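Long-range contacts in surface glycan binding protein B (Bacteroides ovatus, PDB 6E57), which binds mixed-linkage beta-glucan and probably helps the gut symbiont capture this cereal glycan at its cell surface: residues H37-V42 with T68-D73; N330-L335 with L406-G411; L367-W372 with Q400-F405. All blocks are in the same frame, centred on the assembly; numbering follows the deposited sequence.

Interaction 1: H37-V42 with T68-D73; sequences HILAPV and TVTPKD
The peptide carbonyl of His37 is met by two groups from segment 68-73. Thr70 N lies in the carbonyl plane, with 3.0 Å from Thr70 N to His37 O and an N-H...O angle of 170°. Val69 CA reaches the same oxygen, His37 O, at 3.5 Å as a CA-H...O contact. Other carbonyls are met from tilted positions. Thr70 O takes His37 N at 3.2 Å with the donor out of the carbonyl plane. Ala40 O takes Thr68 N at 2.8 Å, again with a tilted donor.

Between these bonds the register slips by one residue. His37 faces Thr70 as a hydrogen-bonded antiparallel pair, and Ile38 faces Val69 as a non-hydrogen-bonded one. Then Leu39 and Ala40 both face Thr68, which makes a classic beta bulge. Leu39 N donates to Thr68 O at 3.0 Å. The bulge turns the CB of Leu39 toward the partner strand. CG sits beside the backbone N (chi1 -64°), and this brings CD1 to 3.6 Å from Thr70 OG1. At Thr68 the hydroxyl stands between its own N and carbonyl carbon (chi1 45°). There OG1 receives a weak hydrogen bond from Ala40 N, 3.1 Å away.

The two faces of the pair differ. Ile38 and Val69 turn to the face toward strands 103-113 and 118-128. Both touch Val111 of strand 103-113; Ile38 also meets Thr119 and Arg121 of strand 118-128. This joins the three-stranded sheet of 37-40, 63-70 and 95-98 to the five-stranded one, a packing consistent with an immunoglobulin-like sandwich. His37, Ala40, Thr68 and Thr70 turn to the other face.

Backbone hydrogen bonds therefore supply most of the polar grip, while apolar side chains on one face tie this outermost strand to the second sheet.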
loop_
_atom_site.group_PDB
_atom_site.type_symbol
_atom_site.label_atom_id
_atom_site.label_comp_id
_atom_site.label_asym_id
_atom_site.label_seq_id
_atom_site.Cartn_x
_atom_site.Cartn_y
_atom_site.Cartn_z
ATOM N N HIS A 37 -16.199 -18.000 -30.728
ATOM C CA HIS A 37 -16.819 -18.045 -29.403
ATOM C C HIS A 37 -16.062 -19.050 -28.525
ATOM O O HIS A 37 -15.769 -20.164 -28.966
ATOM C CB HIS A 37 -18.307 -18.413 -29.513
ATOM C CG HIS A 37 -19.164 -17.350 -30.118
ATOM N ND1 HIS A 37 -19.602 -16.252 -29.397
ATOM C CD2 HIS A 37 -19.686 -17.221 -31.358
ATOM C CE1 HIS A 37 -20.344 -15.488 -30.173
ATOM N NE2 HIS A 37 -20.411 -16.061 -31.382
ATOM N N ILE A 38 -15.744 -18.641 -27.291
ATOM C CA ILE A 38 -15.209 -19.541 -26.277
ATOM C C ILE A 38 -16.386 -20.031 -25.431
ATOM O O ILE A 38 -16.918 -19.281 -24.617
ATOM C CB ILE A 38 -14.129 -18.850 -25.420
ATOM C CG1 ILE A 38 -12.952 -18.370 -26.275
ATOM C CG2 ILE A 38 -13.670 -19.765 -24.290
ATOM C CD1 ILE A 38 -12.036 -17.394 -25.574
ATOM N N LEU A 39 -16.785 -21.289 -25.647
ATOM C CA LEU A 39 -17.964 -21.868 -25.011
ATOM C C LEU A 39 -17.647 -22.216 -23.553
ATOM O O LEU A 39 -18.383 -21.816 -22.649
ATOM C CB LEU A 39 -18.406 -23.107 -25.795
ATOM C CG LEU A 39 -18.865 -22.847 -27.230
ATOM C CD1 LEU A 39 -19.298 -24.141 -27.905
ATOM C CD2 LEU A 39 -19.989 -21.821 -27.267
ATOM N N ALA A 40 -16.558 -22.969 -23.346
ATOM C CA ALA A 40 -16.122 -23.394 -22.012
ATOM C C ALA A 40 -14.600 -23.307 -21.907
ATOM O O ALA A 40 -13.897 -23.508 -22.895
ATOM C CB ALA A 40 -16.614 -24.793 -21.724
ATOM N N PRO A 41 -14.094 -22.990 -20.708
ATOM C CA PRO A 41 -14.904 -22.620 -19.558
ATOM C C PRO A 41 -15.362 -21.155 -19.643
ATOM O O PRO A 41 -14.801 -20.376 -20.413
ATOM C CB PRO A 41 -13.961 -22.841 -18.371
ATOM C CG PRO A 41 -12.611 -22.448 -18.915
ATOM C CD PRO A 41 -12.675 -22.771 -20.396
ATOM N N VAL A 42 -16.387 -20.810 -18.857
ATOM C CA VAL A 42 -16.854 -19.434 -18.723
ATOM C C VAL A 42 -15.936 -18.724 -17.723
ATOM O O VAL A 42 -15.776 -19.188 -16.599
ATOM C CB VAL A 42 -18.325 -19.372 -18.270
ATOM C CG1 VAL A 42 -18.791 -17.936 -18.083
ATOM C CG2 VAL A 42 -19.243 -20.114 -19.232
ATOM N N THR A 68 -13.035 -25.097 -25.064
ATOM C CA THR A 68 -13.853 -25.549 -26.199
ATOM C C THR A 68 -14.254 -24.307 -27.005
ATOM O O THR A 68 -14.759 -23.335 -26.438
ATOM C CB THR A 68 -15.074 -26.366 -25.750
ATOM O OG1 THR A 68 -15.693 -25.693 -24.654
ATOM C CG2 THR A 68 -14.726 -27.781 -25.344
ATOM N N VAL A 69 -14.008 -24.351 -28.321
ATOM C CA VAL A 69 -14.055 -23.164 -29.171
ATOM C C VAL A 69 -14.845 -23.470 -30.452
ATOM O O VAL A 69 -14.813 -24.588 -30.964
ATOM C CB VAL A 69 -12.630 -22.672 -29.495
ATOM C CG1 VAL A 69 -12.644 -21.358 -30.260
ATOM C CG2 VAL A 69 -11.777 -22.547 -28.242
ATOM N N THR A 70 -15.555 -22.449 -30.949
ATOM C CA THR A 70 -16.221 -22.449 -32.255
ATOM C C THR A 70 -15.547 -21.388 -33.125
ATOM O O THR A 70 -15.208 -20.321 -32.617
ATOM C CB THR A 70 -17.726 -22.182 -32.100
ATOM O OG1 THR A 70 -18.238 -23.114 -31.147
ATOM C CG2 THR A 70 -18.503 -22.302 -33.394
ATOM N N PRO A 71 -15.324 -21.676 -34.418
ATOM C CA PRO A 71 -15.578 -22.950 -35.079
ATOM C C PRO A 71 -14.530 -24.028 -34.757
ATOM O O PRO A 71 -13.348 -23.715 -34.592
ATOM C CB PRO A 71 -15.521 -22.624 -36.579
ATOM C CG PRO A 71 -14.663 -21.391 -36.641
ATOM C CD PRO A 71 -15.067 -20.621 -35.405
ATOM N N LYS A 72 -14.985 -25.287 -34.716
ATOM C CA LYS A 72 -14.209 -26.449 -34.251
ATOM C C LYS A 72 -12.792 -26.442 -34.844
ATOM O O LYS A 72 -11.805 -26.356 -34.104
ATOM C CB LYS A 72 -14.914 -27.754 -34.640
ATOM C CG LYS A 72 -16.185 -28.081 -33.866
ATOM C CD LYS A 72 -16.899 -29.318 -34.386
ATOM C CE LYS A 72 -18.307 -29.477 -33.850
ATOM N NZ LYS A 72 -19.249 -28.512 -34.467
ATOM N N ASP A 73 -12.712 -26.529 -36.180
ATOM C CA ASP A 73 -11.484 -26.903 -36.893
ATOM C C ASP A 73 -10.809 -25.688 -37.549
ATOM O O ASP A 73 -9.850 -25.865 -38.304
ATOM C CB ASP A 73 -11.770 -27.946 -37.981
ATOM C CG ASP A 73 -12.696 -29.079 -37.563
ATOM O OD1 ASP A 73 -13.920 -28.840 -37.487
ATOM O OD2 ASP A 73 -12.187 -30.195 -37.330
#

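Interaction 2: N330-L335 with L406-G411; sequences NKTFGL and LCVGHG
Phe333 and Cys407 exchange two backbone hydrogen bonds. Phe333 N donates to Cys407 O at 2.9 Å. In return Cys407 N donates to Phe333 O at 3.2 Å. Leu406 CA adds a CA-H...O contact to Phe333 O at 3.4 Å.

A water extends the polar contact. It donates to Lys331 O at 2.6 Å and accepts from Gly409 N at 2.9 Å. It thus joins the two backbones beyond the direct bonds.

The direct bonds form a single antiparallel bridge. Through it the loop before helix 338-343 docks along strand 405-409, an outermost strand of a three-stranded sheet. The other neighbour of that strand is 364-369.

Side-chain packing lies on both sides of the bridge. On one side, Thr332 and Val408 lie side by side, pointing the same way, their CG2 atoms 3.9 Å apart. CD2 of Leu406 comes across to Thr332 OG1. Thr332, Leu406 and Val408 all touch Trp372 of the glycan pocket. On the other side, Phe333 CB meets Cys407 CB at 3.8 Å.

A sulfur-aromatic contact accompanies this packing. Cys407 SG is 5.3 Å from the centroid of the Phe333 ring and approaches obliquely. Placing CG anti to the backbone N (chi1 170°) carries the Phe333 ring inward, where it meets Trp314 edge-to-face and touches Val414.

Charge enters through Lys331, whose extended chain carries NZ to a salt bridge with Asp326 and a hydrogen bond to a glucose O2.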
loop_
_atom_site.group_PDB
_atom_site.type_symbol
_atom_site.label_atom_id
_atom_site.label_comp_id
_atom_site.label_asym_id
_atom_site.label_seq_id
_atom_site.Cartn_x
_atom_site.Cartn_y
_atom_site.Cartn_z
ATOM N N ASN A 330 -7.844 14.177 39.785
ATOM C CA ASN A 330 -7.018 13.303 38.960
ATOM C C ASN A 330 -7.613 11.888 38.876
ATOM O O ASN A 330 -6.908 10.954 38.496
ATOM C CB ASN A 330 -5.580 13.250 39.483
ATOM C CG ASN A 330 -4.862 14.576 39.359
ATOM O OD1 ASN A 330 -4.582 15.229 40.362
ATOM N ND2 ASN A 330 -4.571 14.985 38.135
ATOM N N LYS A 331 -8.897 11.718 39.217
ATOM C CA LYS A 331 -9.553 10.435 38.998
ATOM C C LYS A 331 -9.845 10.279 37.503
ATOM O O LYS A 331 -9.767 9.173 36.957
ATOM C CB LYS A 331 -10.851 10.279 39.793
ATOM C CG LYS A 331 -11.463 8.889 39.673
ATOM C CD LYS A 331 -12.726 8.672 40.461
ATOM C CE LYS A 331 -13.252 7.261 40.315
ATOM N NZ LYS A 331 -14.396 7.006 41.222
ATOM N N THR A 332 -10.203 11.403 36.871
ATOM C CA THR A 332 -10.443 11.495 35.441
ATOM C C THR A 332 -9.789 12.768 34.901
ATOM O O THR A 332 -9.261 13.578 35.663
ATOM C CB THR A 332 -11.946 11.531 35.140
ATOM O OG1 THR A 332 -12.458 12.770 35.636
ATOM C CG2 THR A 332 -12.702 10.374 35.754
ATOM N N PHE A 333 -9.843 12.929 33.578
ATOM C CA PHE A 333 -9.564 14.195 32.928
ATOM C C PHE A 333 -10.894 14.811 32.480
ATOM O O PHE A 333 -11.472 14.369 31.496
ATOM C CB PHE A 333 -8.607 14.000 31.749
ATOM C CG PHE A 333 -8.441 15.214 30.870
ATOM C CD1 PHE A 333 -7.517 16.196 31.186
ATOM C CD2 PHE A 333 -9.222 15.386 29.738
ATOM C CE1 PHE A 333 -7.370 17.319 30.388
ATOM C CE2 PHE A 333 -9.075 16.509 28.940
ATOM C CZ PHE A 333 -8.147 17.473 29.265
ATOM N N GLY A 334 -11.387 15.794 33.248
ATOM C CA GLY A 334 -12.447 16.712 32.813
ATOM C C GLY A 334 -11.841 17.848 32.010
ATOM O O GLY A 334 -11.232 17.616 30.972
ATOM N N LEU A 335 -12.021 19.078 32.484
ATOM C CA LEU A 335 -11.149 20.227 32.152
ATOM C C LEU A 335 -11.380 20.776 30.734
ATOM O O LEU A 335 -10.907 21.868 30.437
ATOM C CB LEU A 335 -9.678 19.850 32.371
ATOM C CG LEU A 335 -9.290 19.525 33.817
ATOM C CD1 LEU A 335 -7.782 19.384 33.960
ATOM C CD2 LEU A 335 -9.807 20.578 34.783
ATOM N N LEU A 406 -14.795 12.871 28.959
ATOM C CA LEU A 406 -13.808 12.422 29.940
ATOM C C LEU A 406 -12.724 11.597 29.237
ATOM O O LEU A 406 -13.002 10.871 28.288
ATOM C CB LEU A 406 -14.490 11.567 31.015
ATOM C CG LEU A 406 -15.429 12.283 31.986
ATOM C CD1 LEU A 406 -15.975 11.296 32.999
ATOM C CD2 LEU A 406 -14.736 13.423 32.703
ATOM N N CYS A 407 -11.487 11.726 29.726
ATOM C CA CYS A 407 -10.466 10.701 29.562
ATOM C C CYS A 407 -10.332 9.947 30.891
ATOM O O CYS A 407 -10.111 10.541 31.947
ATOM C CB CYS A 407 -9.131 11.287 29.127
ATOM S SG CYS A 407 -9.126 11.837 27.402
ATOM N N VAL A 408 -10.481 8.627 30.803
ATOM C CA VAL A 408 -10.617 7.736 31.929
ATOM C C VAL A 408 -9.497 6.691 31.827
ATOM O O VAL A 408 -8.935 6.503 30.750
ATOM C CB VAL A 408 -12.034 7.131 31.899
ATOM C CG1 VAL A 408 -12.097 5.707 32.420
ATOM C CG2 VAL A 408 -13.027 8.022 32.627
ATOM N N GLY A 409 -9.160 6.043 32.948
ATOM C CA GLY A 409 -8.156 4.975 32.963
ATOM C C GLY A 409 -7.219 5.072 34.155
ATOM O O GLY A 409 -7.605 5.571 35.219
ATOM N N HIS A 410 -5.981 4.590 33.967
ATOM C CA HIS A 410 -4.973 4.525 35.027
ATOM C C HIS A 410 -3.558 4.626 34.449
ATOM O O HIS A 410 -3.273 4.087 33.392
ATOM C CB HIS A 410 -5.136 3.232 35.834
ATOM C CG HIS A 410 -4.091 3.042 36.879
ATOM N ND1 HIS A 410 -4.159 3.662 38.112
ATOM C CD2 HIS A 410 -2.955 2.313 36.883
ATOM C CE1 HIS A 410 -3.107 3.324 38.830
ATOM N NE2 HIS A 410 -2.354 2.496 38.099
ATOM N N GLY A 411 -2.685 5.326 35.176
ATOM C CA GLY A 411 -1.237 5.262 34.993
ATOM C C GLY A 411 -0.745 6.035 33.780
ATOM O O GLY A 411 0.247 5.639 33.152
HETATM O O HOH W 1 -10.183 7.155 35.365
#

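Interaction 3: L367-W372 with Q400-F405; sequences LATGYW and QAEAGF. With BGC (beta-D-glucopyranose), chain E; BGC (beta-D-glucopyranose), chain B; BGC (beta-D-glucopyranose), chain C; BGC (beta-D-glucopyranose), chain D.
The Tyr371 side chain crosses that of Glu402, with ring and carboxylate planes 11° apart. It can be followed outward from the backbone. CB is 3.5 Å from Glu402 OE1. CG lies beside the backbone N (chi1 -68°), which lays the ring over Glu402, the first residue past helix 393-401. CD2 then meets Glu402 CG at 3.5 Å. CE1 touches Ala403 CB at 3.7 Å. Glu402 CA sits over the centre of one ring face as a CH-pi contact, 3.6 Å from the Tyr371 ring centroid and 11° off its normal. The opposite face carries C5 of the chain C glucose, offset toward the rim. At the tip, OH is 3.5 Å from C4 of the chain B glucose.

Thr369 OG1 donates to the anti lone pair of Glu402 OE1 at 2.8 Å. The same OG1 accepts from Tyr371 N, an ST turn. Glu402 OE1 is also hydrogen-bonded to Thr373 OG1. Gly370 N makes weak bonds to Glu402 O and Gly404 O. Deeper in, Leu367 CG packs at the edge of the Phe405 ring.

Tyr371 O accepts from O2 of the chain E glucose at 3.1 Å. Trp372 offers one ring face to the glucoses of chains D and E. The platform is thus mixed: aromatic faces take sugar C-H groups, and Glu402, held by two hydroxyls, backs the tyrosine from behind.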
loop_
_atom_site.group_PDB
_atom_site.type_symbol
_atom_site.label_atom_id
_atom_site.label_comp_id
_atom_site.label_asym_id
_atom_site.label_seq_id
_atom_site.Cartn_x
_atom_site.Cartn_y
_atom_site.Cartn_z
ATOM N N LEU A 367 -11.426 7.087 25.981
ATOM C CA LEU A 367 -12.215 8.301 25.786
ATOM C C LEU A 367 -13.684 7.953 26.037
ATOM O O LEU A 367 -14.178 6.960 25.513
ATOM C CB LEU A 367 -12.013 8.834 24.366
ATOM C CG LEU A 367 -10.789 9.722 24.160
ATOM C CD1 LEU A 367 -9.508 8.971 24.472
ATOM C CD2 LEU A 367 -10.759 10.269 22.740
ATOM N N ALA A 368 -14.363 8.775 26.843
ATOM C CA ALA A 368 -15.719 8.482 27.271
ATOM C C ALA A 368 -16.502 9.776 27.499
ATOM O O ALA A 368 -15.942 10.873 27.490
ATOM C CB ALA A 368 -15.688 7.645 28.523
ATOM N N THR A 369 -17.810 9.607 27.717
ATOM C CA THR A 369 -18.702 10.682 28.108
ATOM C C THR A 369 -18.595 10.889 29.622
ATOM O O THR A 369 -17.875 10.152 30.305
ATOM C CB THR A 369 -20.151 10.371 27.719
ATOM O OG1 THR A 369 -20.592 9.303 28.558
ATOM C CG2 THR A 369 -20.309 9.994 26.263
ATOM N N GLY A 370 -19.342 11.877 30.130
ATOM C CA GLY A 370 -19.444 12.161 31.561
ATOM C C GLY A 370 -20.095 11.027 32.337
ATOM O O GLY A 370 -19.912 10.937 33.544
ATOM N N TYR A 371 -20.861 10.174 31.637
ATOM C CA TYR A 371 -21.528 8.985 32.208
ATOM C C TYR A 371 -20.625 7.745 32.087
ATOM O O TYR A 371 -21.050 6.637 32.423
ATOM C CB TYR A 371 -22.863 8.714 31.501
ATOM C CG TYR A 371 -23.965 9.728 31.710
ATOM C CD1 TYR A 371 -23.727 10.980 32.260
ATOM C CD2 TYR A 371 -25.262 9.443 31.305
ATOM C CE1 TYR A 371 -24.745 11.905 32.431
ATOM C CE2 TYR A 371 -26.289 10.360 31.462
ATOM C CZ TYR A 371 -26.031 11.595 32.029
ATOM O OH TYR A 371 -27.034 12.508 32.193
ATOM N N TRP A 372 -19.397 7.941 31.586
ATOM C CA TRP A 372 -18.368 6.900 31.412
ATOM C C TRP A 372 -18.743 5.928 30.286
ATOM O O TRP A 372 -18.234 4.812 30.241
ATOM C CB TRP A 372 -18.086 6.158 32.727
ATOM C CG TRP A 372 -17.370 6.985 33.749
ATOM C CD1 TRP A 372 -17.786 8.165 34.293
ATOM C CD2 TRP A 372 -16.108 6.685 34.366
ATOM N NE1 TRP A 372 -16.871 8.619 35.203
ATOM C CE2 TRP A 372 -15.833 7.732 35.271
ATOM C CE3 TRP A 372 -15.189 5.640 34.248
ATOM C CZ2 TRP A 372 -14.676 7.761 36.046
ATOM C CZ3 TRP A 372 -14.047 5.667 35.018
ATOM C CH2 TRP A 372 -13.791 6.719 35.898
ATOM N N GLN A 400 -23.158 15.768 24.748
ATOM C CA GLN A 400 -24.052 16.797 25.295
ATOM C C GLN A 400 -25.118 16.150 26.191
ATOM O O GLN A 400 -25.499 16.708 27.211
ATOM C CB GLN A 400 -24.699 17.609 24.170
ATOM C CG GLN A 400 -23.701 18.393 23.327
ATOM C CD GLN A 400 -22.835 19.320 24.147
ATOM O OE1 GLN A 400 -23.327 20.200 24.850
ATOM N NE2 GLN A 400 -21.528 19.123 24.061
ATOM N N ALA A 401 -25.585 14.962 25.797
ATOM C CA ALA A 401 -26.611 14.214 26.526
ATOM C C ALA A 401 -26.058 13.638 27.839
ATOM O O ALA A 401 -26.819 13.467 28.792
ATOM C CB ALA A 401 -27.159 13.118 25.645
ATOM N N GLU A 402 -24.751 13.331 27.878
ATOM C CA GLU A 402 -24.134 12.585 28.985
ATOM C C GLU A 402 -22.982 13.384 29.620
ATOM O O GLU A 402 -21.908 12.845 29.874
ATOM C CB GLU A 402 -23.645 11.223 28.485
ATOM C CG GLU A 402 -24.756 10.336 27.944
ATOM C CD GLU A 402 -24.382 8.882 27.704
ATOM O OE1 GLU A 402 -23.237 8.502 28.022
ATOM O OE2 GLU A 402 -25.242 8.127 27.200
ATOM N N ALA A 403 -23.221 14.676 29.868
ATOM C CA ALA A 403 -22.433 15.489 30.801
ATOM C C ALA A 403 -20.972 15.662 30.350
ATOM O O ALA A 403 -20.079 15.804 31.184
ATOM C CB ALA A 403 -22.511 14.878 32.180
ATOM N N GLY A 404 -20.735 15.678 29.036
ATOM C CA GLY A 404 -19.456 16.118 28.479
ATOM C C GLY A 404 -18.483 14.979 28.214
ATOM O O GLY A 404 -18.865 13.818 28.099
ATOM N N PHE A 405 -17.202 15.346 28.117
ATOM C CA PHE A 405 -16.122 14.475 27.686
ATOM C C PHE A 405 -15.234 14.133 28.886
ATOM O O PHE A 405 -14.960 14.997 29.717
ATOM C CB PHE A 405 -15.330 15.177 26.581
ATOM C CG PHE A 405 -14.061 14.489 26.154
ATOM C CD1 PHE A 405 -14.093 13.431 25.258
ATOM C CD2 PHE A 405 -12.831 14.919 26.628
ATOM C CE1 PHE A 405 -12.920 12.811 24.855
ATOM C CE2 PHE A 405 -11.659 14.293 26.230
ATOM C CZ PHE A 405 -11.706 13.240 25.344
HETATM C C2 BGC E . -20.921 6.036 35.669
HETATM C C3 BGC E . -20.101 5.082 36.520
HETATM C C4 BGC E . -18.975 5.852 37.189
HETATM C C5 BGC E . -19.563 7.003 37.997
HETATM C C6 BGC E . -18.480 7.809 38.697
HETATM C C1 BGC E . -21.412 7.208 36.524
HETATM O O2 BGC E . -22.009 5.315 35.076
HETATM O O3 BGC E . -19.592 4.035 35.695
HETATM O O4 BGC E . -18.274 5.001 38.097
HETATM O O5 BGC E . -20.313 7.869 37.150
HETATM O O6 BGC E . -19.075 8.925 39.364
HETATM C C2 BGC B . -29.751 11.645 34.622
HETATM C C3 BGC B . -28.713 10.967 35.494
HETATM C C4 BGC B . -27.435 11.784 35.558
HETATM C C5 BGC B . -27.688 13.267 35.840
HETATM C C6 BGC B . -26.431 14.083 35.555
HETATM C C1 BGC B . -29.957 13.097 35.032
HETATM O O1 BGC B . -30.821 13.736 34.085
HETATM O O2 BGC B . -30.978 10.928 34.747
HETATM O O3 BGC B . -28.401 9.675 34.967
HETATM O O4 BGC B . -26.607 11.247 36.596
HETATM O O5 BGC B . -28.722 13.802 35.016
HETATM O O6 BGC B . -26.123 14.928 36.668
HETATM C C2 BGC C . -24.302 10.840 37.100
HETATM C C3 BGC C . -23.023 10.150 36.664
HETATM C C4 BGC C . -23.281 8.693 36.320
HETATM C C5 BGC C . -24.463 8.547 35.371
HETATM C C6 BGC C . -24.710 7.072 35.076
HETATM C C1 BGC C . -25.429 10.583 36.106
HETATM O O2 BGC C . -24.048 12.244 37.224
HETATM O O3 BGC C . -22.072 10.208 37.727
HETATM O O4 BGC C . -22.124 8.132 35.685
HETATM O O5 BGC C . -25.615 9.172 35.946
HETATM O O6 BGC C . -25.983 6.891 34.464
HETATM C C2 BGC D . -16.129 4.192 38.725
HETATM C C3 BGC D . -14.831 3.559 38.252
HETATM C C4 BGC D . -15.106 2.326 37.405
HETATM C C5 BGC D . -16.176 2.616 36.346
HETATM C C6 BGC D . -16.623 1.378 35.588
HETATM C C1 BGC D . -17.080 4.425 37.563
HETATM O O2 BGC D . -15.857 5.436 39.375
HETATM O O3 BGC D . -14.044 3.183 39.382
HETATM O O4 BGC D . -13.874 1.955 36.766
HETATM O O5 BGC D . -17.348 3.185 36.923
HETATM O O6 BGC D . -17.230 1.816 34.372
#

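In the fold
Interaction 1 lies near the N-terminal end of the chain, and interactions 2 and 3 lie in its C-terminal part. The centre of interaction 1 is about 71 Å from that of interaction 2 and about 67 Å from that of interaction 3, with no touch. Interaction 1 closes before either of the others opens. Interaction 3 is nested inside the loop closed by interaction 2. Their centres are only about 12 Å apart, and they share the sheet of strands 379-380, 364-369 and 405-409. Leu406 N and Ala368 O form a probable hydrogen bond between neighbouring strands. Together they shape the glycan pocket, whereas interaction 1 belongs to a distant N-terminal pair of sheets in this elongated chain.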